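PDB 2CZQ: cutinase-like protein from Cryptococcus sp., which probably hydrolyses carboxylic esters, using the alpha/beta hydrolase fold of the cutinase family. Local coordinates for residues P7-I12 with Q33-L38; T91-Q96 with A144-V149; V160-D165 with H180-S185. All coordinates share one frame; numbering follows the deposited sequence.

Interaction 1 (P7-I12 with Q33-L38)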
loop_
_atom_site.group_PDB
_atom_site.type_symbol
_atom_site.label_atom_id
_atom_site.label_comp_id
_atom_site.label_asym_id
_atom_site.label_seq_id
_atom_site.Cartn_x
_atom_site.Cartn_y
_atom_site.Cartn_z
ATOM N N PRO A 7 12.748 -14.730 5.522
ATOM C CA PRO A 7 12.415 -15.436 6.768
ATOM C C PRO A 7 11.761 -14.545 7.830
ATOM O O PRO A 7 11.063 -15.062 8.700
ATOM C CB PRO A 7 13.777 -15.954 7.253
ATOM C CG PRO A 7 14.642 -15.971 6.043
ATOM C CD PRO A 7 14.195 -14.800 5.232
ATOM N N GLN A 8 12.003 -13.238 7.763
ATOM C CA GLN A 8 11.336 -12.262 8.609
ATOM C C GLN A 8 10.829 -11.144 7.719
ATOM O O GLN A 8 11.547 -10.668 6.832
ATOM C CB GLN A 8 12.285 -11.697 9.661
ATOM C CG GLN A 8 11.605 -10.744 10.627
ATOM C CD GLN A 8 12.550 -10.251 11.693
ATOM O OE1 GLN A 8 13.624 -9.729 11.390
ATOM N NE2 GLN A 8 12.161 -10.413 12.946
ATOM N N TYR A 9 9.595 -10.724 7.956
ATOM C CA TYR A 9 9.038 -9.628 7.179
ATOM C C TYR A 9 8.036 -8.832 7.995
ATOM O O TYR A 9 7.489 -9.318 8.986
ATOM C CB TYR A 9 8.398 -10.145 5.877
ATOM C CG TYR A 9 7.184 -11.003 6.114
ATOM C CD1 TYR A 9 7.309 -12.378 6.306
ATOM C CD2 TYR A 9 5.912 -10.440 6.173
ATOM C CE1 TYR A 9 6.199 -13.170 6.544
ATOM C CE2 TYR A 9 4.795 -11.216 6.406
ATOM C CZ TYR A 9 4.941 -12.579 6.595
ATOM O OH TYR A 9 3.822 -13.331 6.843
ATOM N N VAL A 10 7.804 -7.600 7.556
ATOM C CA VAL A 10 6.851 -6.714 8.198
ATOM C C VAL A 10 5.897 -6.182 7.139
ATOM O O VAL A 10 6.326 -5.717 6.075
ATOM C CB VAL A 10 7.543 -5.533 8.910
ATOM C CG1 VAL A 10 6.545 -4.754 9.748
ATOM C CG2 VAL A 10 8.690 -6.018 9.779
ATOM N N LEU A 11 4.609 -6.268 7.453
ATOM C CA LEU A 11 3.553 -5.662 6.658
ATOM C C LEU A 11 3.252 -4.324 7.315
ATOM O O LEU A 11 2.588 -4.263 8.350
ATOM C CB LEU A 11 2.318 -6.570 6.628
ATOM C CG LEU A 11 2.577 -8.032 6.232
ATOM C CD1 LEU A 11 1.313 -8.864 6.367
ATOM C CD2 LEU A 11 3.136 -8.140 4.817
ATOM N N ILE A 12 3.814 -3.262 6.748
ATOM C CA ILE A 12 3.623 -1.922 7.273
ATOM C C ILE A 12 2.390 -1.366 6.590
ATOM O O ILE A 12 2.377 -1.217 5.366
ATOM C CB ILE A 12 4.854 -1.028 6.975
ATOM C CG1 ILE A 12 6.091 -1.522 7.737
ATOM C CG2 ILE A 12 4.546 0.445 7.293
ATOM C CD1 ILE A 12 7.387 -0.814 7.363
ATOM N N GLN A 33 -4.302 -13.596 5.953
ATOM C CA GLN A 33 -3.912 -14.618 4.985
ATOM C C GLN A 33 -2.397 -14.698 4.805
ATOM O O GLN A 33 -1.829 -15.790 4.758
ATOM C CB GLN A 33 -4.566 -14.356 3.632
ATOM C CG GLN A 33 -6.076 -14.439 3.618
ATOM C CD GLN A 33 -6.596 -14.276 2.217
ATOM O OE1 GLN A 33 -6.795 -15.267 1.505
ATOM N NE2 GLN A 33 -6.775 -13.036 1.794
ATOM N N ILE A 34 -1.748 -13.543 4.695
ATOM C CA ILE A 34 -0.307 -13.497 4.454
ATOM C C ILE A 34 0.438 -14.093 5.642
ATOM O O ILE A 34 1.309 -14.946 5.468
ATOM C CB ILE A 34 0.175 -12.053 4.190
ATOM C CG1 ILE A 34 -0.445 -11.476 2.914
ATOM C CG2 ILE A 34 1.702 -11.994 4.119
ATOM C CD1 ILE A 34 -0.539 -9.958 2.929
ATOM N N THR A 35 0.095 -13.641 6.848
ATOM C CA THR A 35 0.794 -14.114 8.039
ATOM C C THR A 35 0.519 -15.583 8.332
ATOM O O THR A 35 1.358 -16.249 8.925
ATOM C CB THR A 35 0.515 -13.249 9.284
ATOM O OG1 THR A 35 -0.896 -13.180 9.541
ATOM C CG2 THR A 35 0.994 -11.805 9.066
ATOM N N ALA A 36 -0.640 -16.088 7.915
ATOM C CA ALA A 36 -0.923 -17.517 8.040
ATOM C C ALA A 36 -0.145 -18.339 7.016
ATOM O O ALA A 36 0.198 -19.496 7.277
ATOM C CB ALA A 36 -2.417 -17.793 7.916
ATOM N N ALA A 37 0.140 -17.741 5.862
ATOM C CA ALA A 37 0.839 -18.439 4.783
ATOM C C ALA A 37 2.347 -18.499 4.999
ATOM O O ALA A 37 2.985 -19.510 4.690
ATOM C CB ALA A 37 0.525 -17.792 3.441
ATOM N N LEU A 38 2.909 -17.413 5.521
ATOM C CA LEU A 38 4.351 -17.279 5.686
ATOM C C LEU A 38 4.707 -16.920 7.110
ATOM O O LEU A 38 4.237 -15.919 7.646
ATOM C CB LEU A 38 4.914 -16.210 4.746
ATOM C CG LEU A 38 4.930 -16.497 3.247
ATOM C CD1 LEU A 38 5.496 -15.291 2.519
ATOM C CD2 LEU A 38 5.725 -17.759 2.913
#
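Tyr-9 and Leu-11, on strand 9-12, face helix 33-37, and the two short axes run antiparallel at 175°, 10.6 Å apart at closest approach. The closest pair of CA atoms is that of Leu-11 and Thr-35. Tyr-9 spans the gap with its ring, which leaves the strand with CG between the backbone N and the carbonyl carbon (chi1 66°) and reaches the helix end. The hydroxyl donates a hydrogen bond to the backbone O of Leu-38, with 2.7 Å between Tyr-9 OH and Leu-38 O. That oxygen lies at the ring edge, and the donor is tilted 29° from its carbonyl plane. Leu-38 is where the chain leaves helical geometry, so the bond ties the strand to the end of the helix. Leu-38 CB also packs against the ring, 3.8 Å from Tyr-9 CE1. On the other ortho carbon of the phenol, Tyr-9 CE2 lies 3.9 Å from Ile-34 CG2. The same methyl meets Leu-11, with Ile-34 CG2 3.9 Å from Leu-11 CD1. Thr-35 CG2 also touches Leu-11 CD1, while Thr-35 OG1 bonds to Asn-31 O within its own helix. Helix 187-200 covers Ile-34 and Leu-38 through Ala-197 and Val-198. This is the strand-to-helix packing of a beta-alpha-beta unit, strand 9-14, helix 28-37 and strand 41-45, in the parallel sheet of an alpha/beta hydrolase.

Interaction 2 (T91-Q96 with A144-V149)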
loop_
_atom_site.group_PDB
_atom_site.type_symbol
_atom_site.label_atom_id
_atom_site.label_comp_id
_atom_site.label_asym_id
_atom_site.label_seq_id
_atom_site.Cartn_x
_atom_site.Cartn_y
_atom_site.Cartn_z
ATOM N N THR A 91 2.151 6.677 1.894
ATOM C CA THR A 91 3.054 5.657 1.370
ATOM C C THR A 91 3.744 6.130 0.092
ATOM O O THR A 91 4.957 5.977 -0.057
ATOM C CB THR A 91 2.285 4.352 1.125
ATOM O OG1 THR A 91 1.724 3.883 2.361
ATOM C CG2 THR A 91 3.228 3.240 0.689
ATOM N N VAL A 92 2.971 6.706 -0.830
ATOM C CA VAL A 92 3.528 7.262 -2.059
ATOM C C VAL A 92 4.635 8.271 -1.744
ATOM O O VAL A 92 5.710 8.231 -2.344
ATOM C CB VAL A 92 2.419 7.906 -2.917
ATOM C CG1 VAL A 92 3.013 8.743 -4.042
ATOM C CG2 VAL A 92 1.487 6.836 -3.469
ATOM N N VAL A 93 4.373 9.163 -0.797
ATOM C CA VAL A 93 5.360 10.171 -0.438
ATOM C C VAL A 93 6.590 9.529 0.209
ATOM O O VAL A 93 7.716 9.976 -0.024
ATOM C CB VAL A 93 4.726 11.298 0.404
ATOM C CG1 VAL A 93 5.770 12.322 0.845
ATOM C CG2 VAL A 93 3.633 11.983 -0.412
ATOM N N ALA A 94 6.391 8.453 0.973
ATOM C CA ALA A 94 7.530 7.683 1.473
ATOM C C ALA A 94 8.394 7.165 0.326
ATOM O O ALA A 94 9.619 7.238 0.393
ATOM C CB ALA A 94 7.079 6.532 2.371
ATOM N N LEU A 95 7.770 6.656 -0.736
ATOM C CA LEU A 95 8.537 6.166 -1.884
ATOM C C LEU A 95 9.352 7.288 -2.510
ATOM O O LEU A 95 10.516 7.101 -2.881
ATOM C CB LEU A 95 7.632 5.552 -2.948
ATOM C CG LEU A 95 6.597 4.514 -2.511
ATOM C CD1 LEU A 95 5.920 3.917 -3.732
ATOM C CD2 LEU A 95 7.207 3.417 -1.637
ATOM N N GLN A 96 8.731 8.460 -2.625
ATOM C CA GLN A 96 9.394 9.629 -3.188
ATOM C C GLN A 96 10.627 10.017 -2.374
ATOM O O GLN A 96 11.648 10.418 -2.933
ATOM C CB GLN A 96 8.418 10.804 -3.276
ATOM C CG GLN A 96 7.246 10.552 -4.219
ATOM C CD GLN A 96 6.137 11.584 -4.086
ATOM O OE1 GLN A 96 6.182 12.458 -3.220
ATOM N NE2 GLN A 96 5.124 11.473 -4.941
ATOM N N ALA A 144 -2.053 15.711 -8.794
ATOM C CA ALA A 144 -1.526 16.918 -9.427
ATOM C C ALA A 144 -0.548 17.676 -8.535
ATOM O O ALA A 144 0.458 18.189 -9.028
ATOM C CB ALA A 144 -2.659 17.829 -9.890
ATOM N N TYR A 145 -0.822 17.736 -7.234
ATOM C CA TYR A 145 0.085 18.442 -6.334
ATOM C C TYR A 145 1.003 17.531 -5.535
ATOM O O TYR A 145 2.121 17.924 -5.227
ATOM C CB TYR A 145 -0.652 19.406 -5.399
ATOM C CG TYR A 145 -1.646 18.742 -4.491
ATOM C CD1 TYR A 145 -1.259 18.198 -3.271
ATOM C CD2 TYR A 145 -2.981 18.653 -4.855
ATOM C CE1 TYR A 145 -2.179 17.573 -2.435
ATOM C CE2 TYR A 145 -3.907 18.044 -4.030
ATOM C CZ TYR A 145 -3.499 17.497 -2.825
ATOM O OH TYR A 145 -4.443 16.896 -2.028
ATOM N N GLN A 146 0.538 16.334 -5.188
ATOM C CA GLN A 146 1.290 15.455 -4.296
ATOM C C GLN A 146 2.228 14.514 -5.053
ATOM O O GLN A 146 3.163 13.957 -4.470
ATOM C CB GLN A 146 0.312 14.676 -3.418
ATOM C CG GLN A 146 0.912 13.956 -2.219
ATOM C CD GLN A 146 -0.137 13.601 -1.183
ATOM O OE1 GLN A 146 0.128 13.647 0.024
ATOM N NE2 GLN A 146 -1.328 13.256 -1.640
ATOM N N GLY A 147 1.990 14.353 -6.352
ATOM C CA GLY A 147 2.789 13.458 -7.159
ATOM C C GLY A 147 2.316 12.026 -7.075
ATOM O O GLY A 147 1.257 11.727 -6.519
ATOM N N SER A 148 3.133 11.142 -7.630
ATOM C CA SER A 148 2.728 9.778 -7.925
ATOM C C SER A 148 3.766 8.772 -7.441
ATOM O O SER A 148 4.843 9.142 -6.966
ATOM C CB SER A 148 2.555 9.634 -9.436
ATOM O OG SER A 148 3.765 9.949 -10.101
ATOM N N VAL A 149 3.426 7.492 -7.560
ATOM C CA VAL A 149 4.402 6.424 -7.397
ATOM C C VAL A 149 5.548 6.697 -8.376
ATOM O O VAL A 149 5.304 6.812 -9.577
ATOM C CB VAL A 149 3.765 5.049 -7.719
ATOM C CG1 VAL A 149 4.813 3.942 -7.723
ATOM C CG2 VAL A 149 2.643 4.723 -6.741
HETATM O O HOH W 1 4.662 14.928 -2.366
#
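Val-92 and Leu-95 of helix 91-96 pack on Val-149, and this is the buried part of the contact. Val-92 CG1, anti to the backbone N (chi1 168°), comes against the backbone of the other segment, 3.5 Å from Ser-148 O. The second methyl, Val-92 CG2, lies 4.1 Å from Val-149 CG2, and these two side chains cross at about a right angle. Leu-95 instead lies beside Val-149, pointing the same way, with Leu-95 CD1 against Val-149 CG1. Leu-113 of strand 108-114 touches both Val-92 and Val-149. The helix thus packs on the central sheet of the alpha/beta hydrolase fold, and the chain leaving helix 143-146 runs along its flank. Gly-147, the first residue beyond that helix, has positive phi (84°), where a side chain would press on the preceding carbonyl O.

The outer part is polar and more exposed. Gln-96 extends its side chain so that one amide nitrogen grips two backbone carbonyls, on either side of Gly-147. Gln-96 NE2 is 3.2 Å from Gln-146 O, which it meets in the carbonyl plane on a lone pair. Gln-96 NE2 is 3.1 Å from Ser-148 O, where the N-H points almost straight (171°) but the donor is tilted from the carbonyl plane. Both acceptors lie close to the amide plane of Gln-96. A water donates to Gln-96 OE1 and to Gln-146 O, with the water oxygen 2.8 Å from Gln-146 O. Farther out, Val-93 CG2 touches Gln-146 CG at 3.8 Å, while Gln-146 NE2 bonds to Asp-118 OD1.

Interaction 3 (V160-D165 with H180-S185)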
loop_
_atom_site.group_PDB
_atom_site.type_symbol
_atom_site.label_atom_id
_atom_site.label_comp_id
_atom_site.label_asym_id
_atom_site.label_seq_id
_atom_site.Cartn_x
_atom_site.Cartn_y
_atom_site.Cartn_z
ATOM N N VAL A 160 -4.451 -0.354 -6.542
ATOM C CA VAL A 160 -5.782 -0.886 -6.764
ATOM C C VAL A 160 -6.811 0.214 -6.562
ATOM O O VAL A 160 -6.922 0.792 -5.475
ATOM C CB VAL A 160 -6.060 -2.078 -5.824
ATOM C CG1 VAL A 160 -7.421 -2.692 -6.111
ATOM C CG2 VAL A 160 -4.954 -3.125 -5.928
ATOM N N CYS A 161 -7.551 0.505 -7.624
ATOM C CA CYS A 161 -8.563 1.544 -7.595
ATOM C C CYS A 161 -9.859 0.947 -8.095
ATOM O O CYS A 161 -9.959 0.551 -9.259
ATOM C CB CYS A 161 -8.153 2.730 -8.472
ATOM S SG CYS A 161 -9.371 4.062 -8.473
ATOM N N ALA A 162 -10.844 0.852 -7.208
ATOM C CA ALA A 162 -12.158 0.343 -7.574
ATOM C C ALA A 162 -12.789 1.280 -8.586
ATOM O O ALA A 162 -12.734 2.493 -8.423
ATOM C CB ALA A 162 -13.042 0.233 -6.342
ATOM N N TYR A 163 -13.396 0.724 -9.629
ATOM C CA TYR A 163 -14.063 1.551 -10.619
ATOM C C TYR A 163 -15.056 2.466 -9.923
ATOM O O TYR A 163 -15.913 2.015 -9.161
ATOM C CB TYR A 163 -14.770 0.685 -11.653
ATOM C CG TYR A 163 -15.352 1.467 -12.802
ATOM C CD1 TYR A 163 -16.605 2.078 -12.696
ATOM C CD2 TYR A 163 -14.648 1.607 -13.991
ATOM C CE1 TYR A 163 -17.145 2.797 -13.755
ATOM C CE2 TYR A 163 -15.185 2.319 -15.060
ATOM C CZ TYR A 163 -16.435 2.914 -14.931
ATOM O OH TYR A 163 -16.984 3.628 -15.974
ATOM N N GLY A 164 -14.939 3.760 -10.183
ATOM C CA GLY A 164 -15.857 4.709 -9.595
ATOM C C GLY A 164 -15.568 5.143 -8.172
ATOM O O GLY A 164 -16.389 5.846 -7.587
ATOM N N ASP A 165 -14.423 4.753 -7.610
ATOM C CA ASP A 165 -13.970 5.310 -6.336
ATOM C C ASP A 165 -13.490 6.734 -6.611
ATOM O O ASP A 165 -12.482 6.918 -7.277
ATOM C CB ASP A 165 -12.838 4.433 -5.783
ATOM C CG ASP A 165 -12.129 5.043 -4.591
ATOM O OD1 ASP A 165 -12.369 6.229 -4.264
ATOM O OD2 ASP A 165 -11.315 4.364 -3.922
ATOM N N HIS A 180 -15.156 3.855 -2.578
ATOM C CA HIS A 180 -13.971 4.138 -1.767
ATOM C C HIS A 180 -13.953 3.339 -0.478
ATOM O O HIS A 180 -12.879 3.067 0.070
ATOM C CB HIS A 180 -13.860 5.627 -1.422
ATOM C CG HIS A 180 -12.537 6.002 -0.826
ATOM N ND1 HIS A 180 -11.346 5.784 -1.483
ATOM C CD2 HIS A 180 -12.210 6.571 0.362
ATOM C CE1 HIS A 180 -10.346 6.203 -0.727
ATOM N NE2 HIS A 180 -10.842 6.692 0.396
ATOM N N LEU A 181 -15.140 2.982 0.006
ATOM C CA LEU A 181 -15.296 2.280 1.272
ATOM C C LEU A 181 -15.334 0.758 1.097
ATOM O O LEU A 181 -15.410 0.029 2.078
ATOM C CB LEU A 181 -16.572 2.758 1.986
ATOM C CG LEU A 181 -16.719 4.273 2.168
ATOM C CD1 LEU A 181 -18.068 4.617 2.777
ATOM C CD2 LEU A 181 -15.590 4.848 3.020
ATOM N N SER A 182 -15.265 0.287 -0.147
ATOM C CA SER A 182 -15.520 -1.114 -0.489
ATOM C C SER A 182 -14.371 -2.060 -0.154
ATOM O O SER A 182 -14.584 -3.252 0.071
ATOM C CB SER A 182 -15.878 -1.241 -1.985
ATOM O OG SER A 182 -14.744 -0.954 -2.803
ATOM N N TYR A 183 -13.155 -1.526 -0.133
ATOM C CA TYR A 183 -11.967 -2.369 -0.140
ATOM C C TYR A 183 -11.867 -3.412 0.966
ATOM O O TYR A 183 -11.455 -4.534 0.675
ATOM C CB TYR A 183 -10.687 -1.540 -0.177
ATOM C CG TYR A 183 -10.617 -0.596 -1.343
ATOM C CD1 TYR A 183 -10.194 -1.027 -2.599
ATOM C CD2 TYR A 183 -10.971 0.738 -1.192
ATOM C CE1 TYR A 183 -10.128 -0.149 -3.668
ATOM C CE2 TYR A 183 -10.909 1.625 -2.251
ATOM C CZ TYR A 183 -10.491 1.172 -3.492
ATOM O OH TYR A 183 -10.408 2.025 -4.565
ATOM N N PRO A 184 -12.187 -3.074 2.222
ATOM C CA PRO A 184 -12.019 -4.053 3.306
ATOM C C PRO A 184 -12.704 -5.387 3.040
ATOM O O PRO A 184 -12.172 -6.422 3.454
ATOM C CB PRO A 184 -12.647 -3.353 4.512
ATOM C CG PRO A 184 -12.409 -1.909 4.237
ATOM C CD PRO A 184 -12.660 -1.776 2.751
ATOM N N SER A 185 -13.849 -5.368 2.367
ATOM C CA SER A 185 -14.604 -6.592 2.145
ATOM C C SER A 185 -14.645 -7.057 0.698
ATOM O O SER A 185 -15.282 -8.066 0.392
ATOM C CB SER A 185 -16.003 -6.467 2.724
ATOM O OG SER A 185 -15.930 -6.616 4.127
#
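Asp-165 OD2 accepts two hydrogen bonds, one from His-180 and one from Tyr-183. Asp-165 CG lies anti to the backbone N (chi1 170°), which carries the carboxylate toward segment 180-185. His-180 ND1 donates to Asp-165 OD2 over 2.8 Å, nearly straight at 168°. The carboxylate oxygen lies close to the imidazole plane and is met on its syn side, somewhat out of the carboxylate plane. The carboxylate and imidazole planes are turned 61° apart. A weak second bond runs from His-180 ND1 to Asp-165 OD1. Asp-165 OD1 also accepts from the backbone N of Val-167.

Tyr-183 OH donates to the anti lone pair of Asp-165 OD2, at the short distance of 2.6 Å. The same hydroxyl accepts from the backbone: Ala-162 N is 2.9 Å from Tyr-183 OH. The phenol therefore links the aspartate to the main chain and probably helps to hold that oxygen in place beside His-180. Ala-162 CB packs 3.9 Å from Tyr-183 CZ, and Tyr-183 CE1 lies 3.8 Å from Val-160 O. A type II turn from Ala-162 to Asp-165 brings the carboxylate back beside this hydroxyl. Gly-164 takes positive phi in the turn.

The arrangement fits the Asp-His part of a Ser-His-Asp triad, as in other cutinases, since His-180 NE2 is hydrogen-bonded to Ser-85 OG. Ser-85 lies at a probable nucleophile elbow. Nearby, Cys-161 is in a disulfide with Cys-168. The site lies at the C-terminal end of strand 157-160, where Val-160 touches strand 108-114. Helix 187-200 packs on Val-160 and Tyr-183 through Val-189.

Overall arrangement
The three contacts follow one another along the chain. Interaction 1 includes a strand of the central parallel sheet, interaction 3 starts at the end of one, and helix 86-98 of interaction 2, which directly follows Ser-85, packs on the sheet. Interaction 3 holds the His-180 and Asp-165 of the probable catalytic triad. A bound 1,2-ethanediol, probably from the crystallisation liquor, lies about 4 Å from the His-180 side chain. Interactions 1 and 2 lie on opposite sides of the chain's centre, with centres 25 Å apart. The centre of interaction 3 is 23 Å from that of interaction 1 and 20 Å from that of interaction 2. No two contacts touch. Helix 187-200 packs against both interactions 1 and 3.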